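PDB 4QKO: pyocin-S2 immunity protein from Pseudomonas aeruginosa, which binds the nuclease domain of pyocin S2 and so probably protects the producing cell from its own toxin. Local coordinates for residues T9-Y21 and N60-V72. Sequence-based numbering, arbitrary orientation. Where two conformers were deposited one is given.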
loop_
_atom_site.group_PDB
_atom_site.type_symbol
_atom_site.label_atom_id
_atom_site.label_comp_id
_atom_site.label_asym_id
_atom_site.label_seq_id
_atom_site.Cartn_x
_atom_site.Cartn_y
_atom_site.Cartn_z
ATOM N N THR A 9 -7.498 7.168 -25.307
ATOM C CA THR A 9 -7.430 5.935 -26.045
ATOM C C THR A 9 -7.031 4.812 -25.109
ATOM O O THR A 9 -6.437 5.065 -24.064
ATOM C CB THR A 9 -6.406 5.962 -27.168
ATOM O OG1 THR A 9 -5.096 6.088 -26.636
ATOM C CG2 THR A 9 -6.673 7.138 -28.095
ATOM N N GLU A 10 -7.319 3.577 -25.516
ATOM C CA GLU A 10 -6.860 2.395 -24.788
ATOM C C GLU A 10 -5.340 2.414 -24.563
ATOM O O GLU A 10 -4.885 2.136 -23.454
ATOM C CB GLU A 10 -7.253 1.105 -25.501
ATOM C CG GLU A 10 -7.069 -0.133 -24.653
ATOM C CD GLU A 10 -7.522 -1.415 -25.332
ATOM O OE1 GLU A 10 -6.984 -2.509 -25.009
ATOM O OE2 GLU A 10 -8.452 -1.348 -26.165
ATOM N N LYS A 11 -4.550 2.751 -25.600
ATOM C CA LYS A 11 -3.093 2.839 -25.435
ATOM C C LYS A 11 -2.661 3.874 -24.377
ATOM O O LYS A 11 -1.714 3.598 -23.577
ATOM C CB LYS A 11 -2.425 3.117 -26.788
ATOM C CG LYS A 11 -0.911 3.118 -26.743
ATOM C CD LYS A 11 -0.359 4.496 -26.391
ATOM C CE LYS A 11 0.029 5.263 -27.650
ATOM N NZ LYS A 11 1.155 4.588 -28.353
ATOM N N GLU A 12 -3.324 5.037 -24.362
ATOM C CA GLU A 12 -3.087 6.083 -23.358
ATOM C C GLU A 12 -3.452 5.617 -21.952
ATOM O O GLU A 12 -2.803 5.949 -20.959
ATOM C CB GLU A 12 -3.863 7.361 -23.609
ATOM C CG GLU A 12 -3.337 8.207 -24.799
ATOM C CD GLU A 12 -4.298 9.333 -25.315
ATOM O OE1 GLU A 12 -5.524 9.356 -24.989
ATOM O OE2 GLU A 12 -3.795 10.228 -26.089
ATOM N N PHE A 13 -4.571 4.920 -21.854
ATOM C CA PHE A 13 -4.970 4.448 -20.534
ATOM C C PHE A 13 -4.019 3.355 -20.027
ATOM O O PHE A 13 -3.700 3.328 -18.875
ATOM C CB PHE A 13 -6.392 3.903 -20.551
ATOM C CG PHE A 13 -6.908 3.638 -19.189
ATOM C CD1 PHE A 13 -7.148 4.692 -18.340
ATOM C CD2 PHE A 13 -7.122 2.344 -18.744
ATOM C CE1 PHE A 13 -7.633 4.479 -17.056
ATOM C CE2 PHE A 13 -7.632 2.123 -17.458
ATOM C CZ PHE A 13 -7.864 3.195 -16.611
ATOM N N LEU A 14 -3.563 2.481 -20.921
ATOM C CA LEU A 14 -2.591 1.451 -20.578
ATOM C C LEU A 14 -1.321 2.109 -20.066
ATOM O O LEU A 14 -0.773 1.672 -19.041
ATOM C CB LEU A 14 -2.337 0.473 -21.750
ATOM C CG LEU A 14 -1.203 -0.501 -21.565
ATOM C CD1 LEU A 14 -1.499 -1.527 -20.500
ATOM C CD2 LEU A 14 -0.879 -1.181 -22.881
ATOM N N GLU A 15 -0.861 3.155 -20.739
ATOM C CA GLU A 15 0.368 3.809 -20.289
ATOM C C GLU A 15 0.215 4.496 -18.892
ATOM O O GLU A 15 1.122 4.426 -18.062
ATOM C CB GLU A 15 0.852 4.768 -21.360
ATOM C CG GLU A 15 0.845 4.193 -22.790
ATOM C CD GLU A 15 1.130 2.682 -22.913
ATOM O OE1 GLU A 15 1.852 2.110 -22.047
ATOM O OE2 GLU A 15 0.665 2.072 -23.905
ATOM N N PHE A 16 -0.934 5.106 -18.605
ATOM C CA PHE A 16 -1.241 5.601 -17.255
ATOM C C PHE A 16 -1.252 4.440 -16.227
ATOM O O PHE A 16 -0.585 4.518 -15.172
ATOM C CB PHE A 16 -2.584 6.226 -17.276
ATOM C CG PHE A 16 -3.106 6.746 -15.961
ATOM C CD1 PHE A 16 -2.408 7.679 -15.211
ATOM C CD2 PHE A 16 -4.386 6.359 -15.520
ATOM C CE1 PHE A 16 -2.958 8.215 -14.018
ATOM C CE2 PHE A 16 -4.962 6.918 -14.351
ATOM C CZ PHE A 16 -4.253 7.847 -13.602
ATOM N N VAL A 17 -1.940 3.327 -16.550
ATOM C CA VAL A 17 -1.972 2.206 -15.591
ATOM C C VAL A 17 -0.561 1.589 -15.377
ATOM O O VAL A 17 -0.171 1.269 -14.257
ATOM C CB VAL A 17 -2.975 1.143 -16.094
ATOM C CG1 VAL A 17 -2.869 -0.043 -15.206
ATOM C CG2 VAL A 17 -4.410 1.688 -16.109
ATOM N N LYS A 18 0.226 1.465 -16.445
ATOM C CA LYS A 18 1.586 0.937 -16.329
ATOM C C LYS A 18 2.391 1.861 -15.447
ATOM O O LYS A 18 3.171 1.369 -14.616
ATOM C CB LYS A 18 2.373 0.891 -17.637
ATOM C CG LYS A 18 2.242 -0.253 -18.623
ATOM C CD LYS A 18 3.320 -0.055 -19.706
ATOM C CE LYS A 18 2.863 -0.424 -21.128
ATOM N NZ LYS A 18 3.022 -1.877 -21.402
ATOM N N ASP A 19 2.219 3.179 -15.601
ATOM C CA ASP A 19 2.905 4.141 -14.724
ATOM C C ASP A 19 2.573 3.993 -13.263
ATOM O O ASP A 19 3.471 4.037 -12.401
ATOM C CB ASP A 19 2.680 5.591 -15.150
ATOM C CG ASP A 19 3.404 5.934 -16.497
ATOM O OD1 ASP A 19 4.420 5.276 -16.825
ATOM O OD2 ASP A 19 2.940 6.855 -17.236
ATOM N N ILE A 20 1.287 3.844 -12.971
ATOM C CA ILE A 20 0.885 3.596 -11.573
ATOM C C ILE A 20 1.454 2.267 -11.067
ATOM O O ILE A 20 2.066 2.216 -9.989
ATOM C CB ILE A 20 -0.658 3.547 -11.421
ATOM C CG1 ILE A 20 -1.223 4.907 -11.746
ATOM C CG2 ILE A 20 -1.010 3.097 -10.021
ATOM C CD1 ILE A 20 -2.743 5.032 -11.722
ATOM N N TYR A 21 1.264 1.198 -11.847
ATOM C CA TYR A 21 1.620 -0.155 -11.472
ATOM C C TYR A 21 3.107 -0.366 -11.237
ATOM O O TYR A 21 3.483 -1.056 -10.277
ATOM C CB TYR A 21 1.159 -1.135 -12.537
ATOM C CG TYR A 21 1.168 -2.570 -12.158
ATOM C CD1 TYR A 21 0.098 -3.144 -11.475
ATOM C CD2 TYR A 21 2.260 -3.370 -12.474
ATOM C CE1 TYR A 21 0.139 -4.472 -11.116
ATOM C CE2 TYR A 21 2.311 -4.708 -12.139
ATOM C CZ TYR A 21 1.259 -5.274 -11.471
ATOM O OH TYR A 21 1.364 -6.652 -11.246
ATOM N N ASN A 60 -8.592 -14.909 -11.740
ATOM C CA ASN A 60 -9.095 -15.356 -13.064
ATOM C C ASN A 60 -8.518 -14.614 -14.250
ATOM O O ASN A 60 -8.934 -14.830 -15.379
ATOM C CB ASN A 60 -10.602 -15.304 -13.077
ATOM C CG ASN A 60 -11.160 -13.902 -13.129
ATOM O OD1 ASN A 60 -10.449 -12.890 -13.243
ATOM N ND2 ASN A 60 -12.472 -13.831 -12.970
ATOM N N ARG A 61 -7.561 -13.726 -14.034
ATOM C CA ARG A 61 -7.003 -13.010 -15.130
ATOM C C ARG A 61 -5.559 -12.614 -14.840
ATOM O O ARG A 61 -5.015 -12.887 -13.751
ATOM C CB ARG A 61 -7.891 -11.807 -15.562
ATOM C CG ARG A 61 -8.201 -10.735 -14.504
ATOM C CD ARG A 61 -7.050 -9.743 -14.308
ATOM N NE ARG A 61 -7.430 -8.618 -13.450
ATOM C CZ ARG A 61 -6.596 -7.660 -13.016
ATOM N NH1 ARG A 61 -5.304 -7.696 -13.300
ATOM N NH2 ARG A 61 -7.061 -6.711 -12.204
ATOM N N GLU A 62 -4.908 -12.038 -15.842
ATOM C CA GLU A 62 -3.486 -11.744 -15.727
ATOM C C GLU A 62 -3.219 -10.597 -14.794
ATOM O O GLU A 62 -3.798 -9.558 -14.977
ATOM C CB GLU A 62 -2.900 -11.359 -17.100
ATOM C CG GLU A 62 -1.406 -11.068 -17.027
ATOM C CD GLU A 62 -0.768 -10.861 -18.386
ATOM O OE1 GLU A 62 0.014 -11.761 -18.770
ATOM O OE2 GLU A 62 -1.038 -9.828 -19.060
ATOM N N ASP A 63 -2.339 -10.775 -13.811
ATOM C CA ASP A 63 -1.913 -9.681 -12.938
ATOM C C ASP A 63 -0.865 -8.852 -13.646
ATOM O O ASP A 63 0.330 -9.157 -13.537
ATOM C CB ASP A 63 -1.353 -10.235 -11.625
ATOM C CG ASP A 63 -0.876 -9.136 -10.685
ATOM O OD1 ASP A 63 -1.015 -7.908 -11.007
ATOM O OD2 ASP A 63 -0.408 -9.499 -9.589
ATOM N N SER A 64 -1.299 -7.802 -14.335
ATOM C CA SER A 64 -0.431 -6.912 -15.132
ATOM C C SER A 64 -1.195 -5.671 -15.524
ATOM O O SER A 64 -2.395 -5.731 -15.551
ATOM C CB SER A 64 -0.029 -7.617 -16.450
ATOM O OG SER A 64 -1.137 -7.822 -17.280
ATOM N N PRO A 65 -0.529 -4.592 -16.008
ATOM C CA PRO A 65 -1.274 -3.447 -16.561
ATOM C C PRO A 65 -2.217 -3.832 -17.696
ATOM O O PRO A 65 -3.371 -3.407 -17.720
ATOM C CB PRO A 65 -0.175 -2.529 -17.091
ATOM C CG PRO A 65 1.017 -2.879 -16.282
ATOM C CD PRO A 65 0.907 -4.311 -15.889
ATOM N N ALA A 66 -1.795 -4.718 -18.593
ATOM C CA ALA A 66 -2.751 -5.178 -19.638
ATOM C C ALA A 66 -3.965 -5.933 -19.056
ATOM O O ALA A 66 -5.078 -5.793 -19.560
ATOM C CB ALA A 66 -2.050 -6.066 -20.635
ATOM N N GLY A 67 -3.737 -6.732 -18.022
ATOM C CA GLY A 67 -4.812 -7.444 -17.359
ATOM C C GLY A 67 -5.789 -6.487 -16.767
ATOM O O GLY A 67 -6.977 -6.680 -16.843
ATOM N N VAL A 68 -5.266 -5.398 -16.204
ATOM C CA VAL A 68 -6.106 -4.394 -15.571
ATOM C C VAL A 68 -6.966 -3.719 -16.619
ATOM O O VAL A 68 -8.203 -3.542 -16.455
ATOM C CB VAL A 68 -5.287 -3.322 -14.828
ATOM C CG1 VAL A 68 -6.189 -2.144 -14.451
ATOM C CG2 VAL A 68 -4.585 -3.928 -13.648
ATOM N N VAL A 69 -6.338 -3.326 -17.701
ATOM C CA VAL A 69 -7.061 -2.590 -18.754
ATOM C C VAL A 69 -8.159 -3.416 -19.361
ATOM O O VAL A 69 -9.230 -2.913 -19.616
ATOM C CB VAL A 69 -6.124 -2.124 -19.862
ATOM C CG1 VAL A 69 -6.913 -1.466 -20.964
ATOM C CG2 VAL A 69 -5.173 -1.057 -19.269
ATOM N N LYS A 70 -7.839 -4.652 -19.717
ATOM C CA LYS A 70 -8.797 -5.567 -20.279
ATOM C C LYS A 70 -9.968 -5.761 -19.329
ATOM O O LYS A 70 -11.114 -5.773 -19.810
ATOM C CB LYS A 70 -8.160 -6.893 -20.580
ATOM C CG LYS A 70 -9.090 -7.861 -21.301
ATOM C CD LYS A 70 -8.501 -9.270 -21.215
ATOM C CE LYS A 70 -9.397 -10.277 -21.887
ATOM N NZ LYS A 70 -8.583 -11.414 -22.352
ATOM N N GLU A 71 -9.702 -5.918 -18.014
ATOM C CA GLU A 71 -10.785 -6.125 -17.081
ATOM C C GLU A 71 -11.722 -4.899 -17.078
ATOM O O GLU A 71 -12.948 -4.982 -17.082
ATOM C CB GLU A 71 -10.319 -6.433 -15.671
ATOM C CG GLU A 71 -11.513 -6.677 -14.752
ATOM C CD GLU A 71 -11.220 -7.374 -13.445
ATOM O OE1 GLU A 71 -10.067 -7.761 -13.112
ATOM O OE2 GLU A 71 -12.243 -7.615 -12.754
ATOM N N VAL A 72 -11.113 -3.726 -17.042
ATOM C CA VAL A 72 -11.838 -2.501 -17.039
ATOM C C VAL A 72 -12.623 -2.368 -18.346
ATOM O O VAL A 72 -13.842 -2.079 -18.313
ATOM C CB VAL A 72 -10.931 -1.277 -16.895
ATOM C CG1 VAL A 72 -11.675 -0.011 -17.174
ATOM C CG2 VAL A 72 -10.328 -1.229 -15.515
#
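Pro65 and Val69, one turn apart at the start of helix 65-78, show how two helix segments whose N-to-C directions differ by 130° lock together by knobs into holes. The Pro65 ring fills the hollow formed by Leu14, Val17, Lys18 and Tyr21, and Val69 the next one, among Glu10, Phe13, Leu14 and Val17. At the first hollow Pro65 CD lies over one face of the Tyr21 ring, 4.1 Å from its centroid, a CH-pi contact, while Lys18 crosses the proline at about a right angle, CG 3.7 Å from Pro65 CB. Leu14 CD1 reaches between the two knobs, 3.8 Å from Pro65 CB and 3.9 Å from Val69 CG2. The other Val69 methyl, CG1, approaches CG of Glu10, and the Glu10 carboxylate forms a salt bridge with Lys73. With CG anti to the backbone N (chi1 -166°), Tyr21 extends past the proline, and its OH donates to Asp63 OD1 at 2.7 Å, from well above the carboxylate plane, which stands 88° from the ring. Asp63 OD2 accepts from Asn71 of the pyocin chain, whose Pro72 packs on Tyr21 and Asp63. Such first-to-last helix packing belongs to the four-helix fold of colicin immunity proteins, with one end here at the toxin interface.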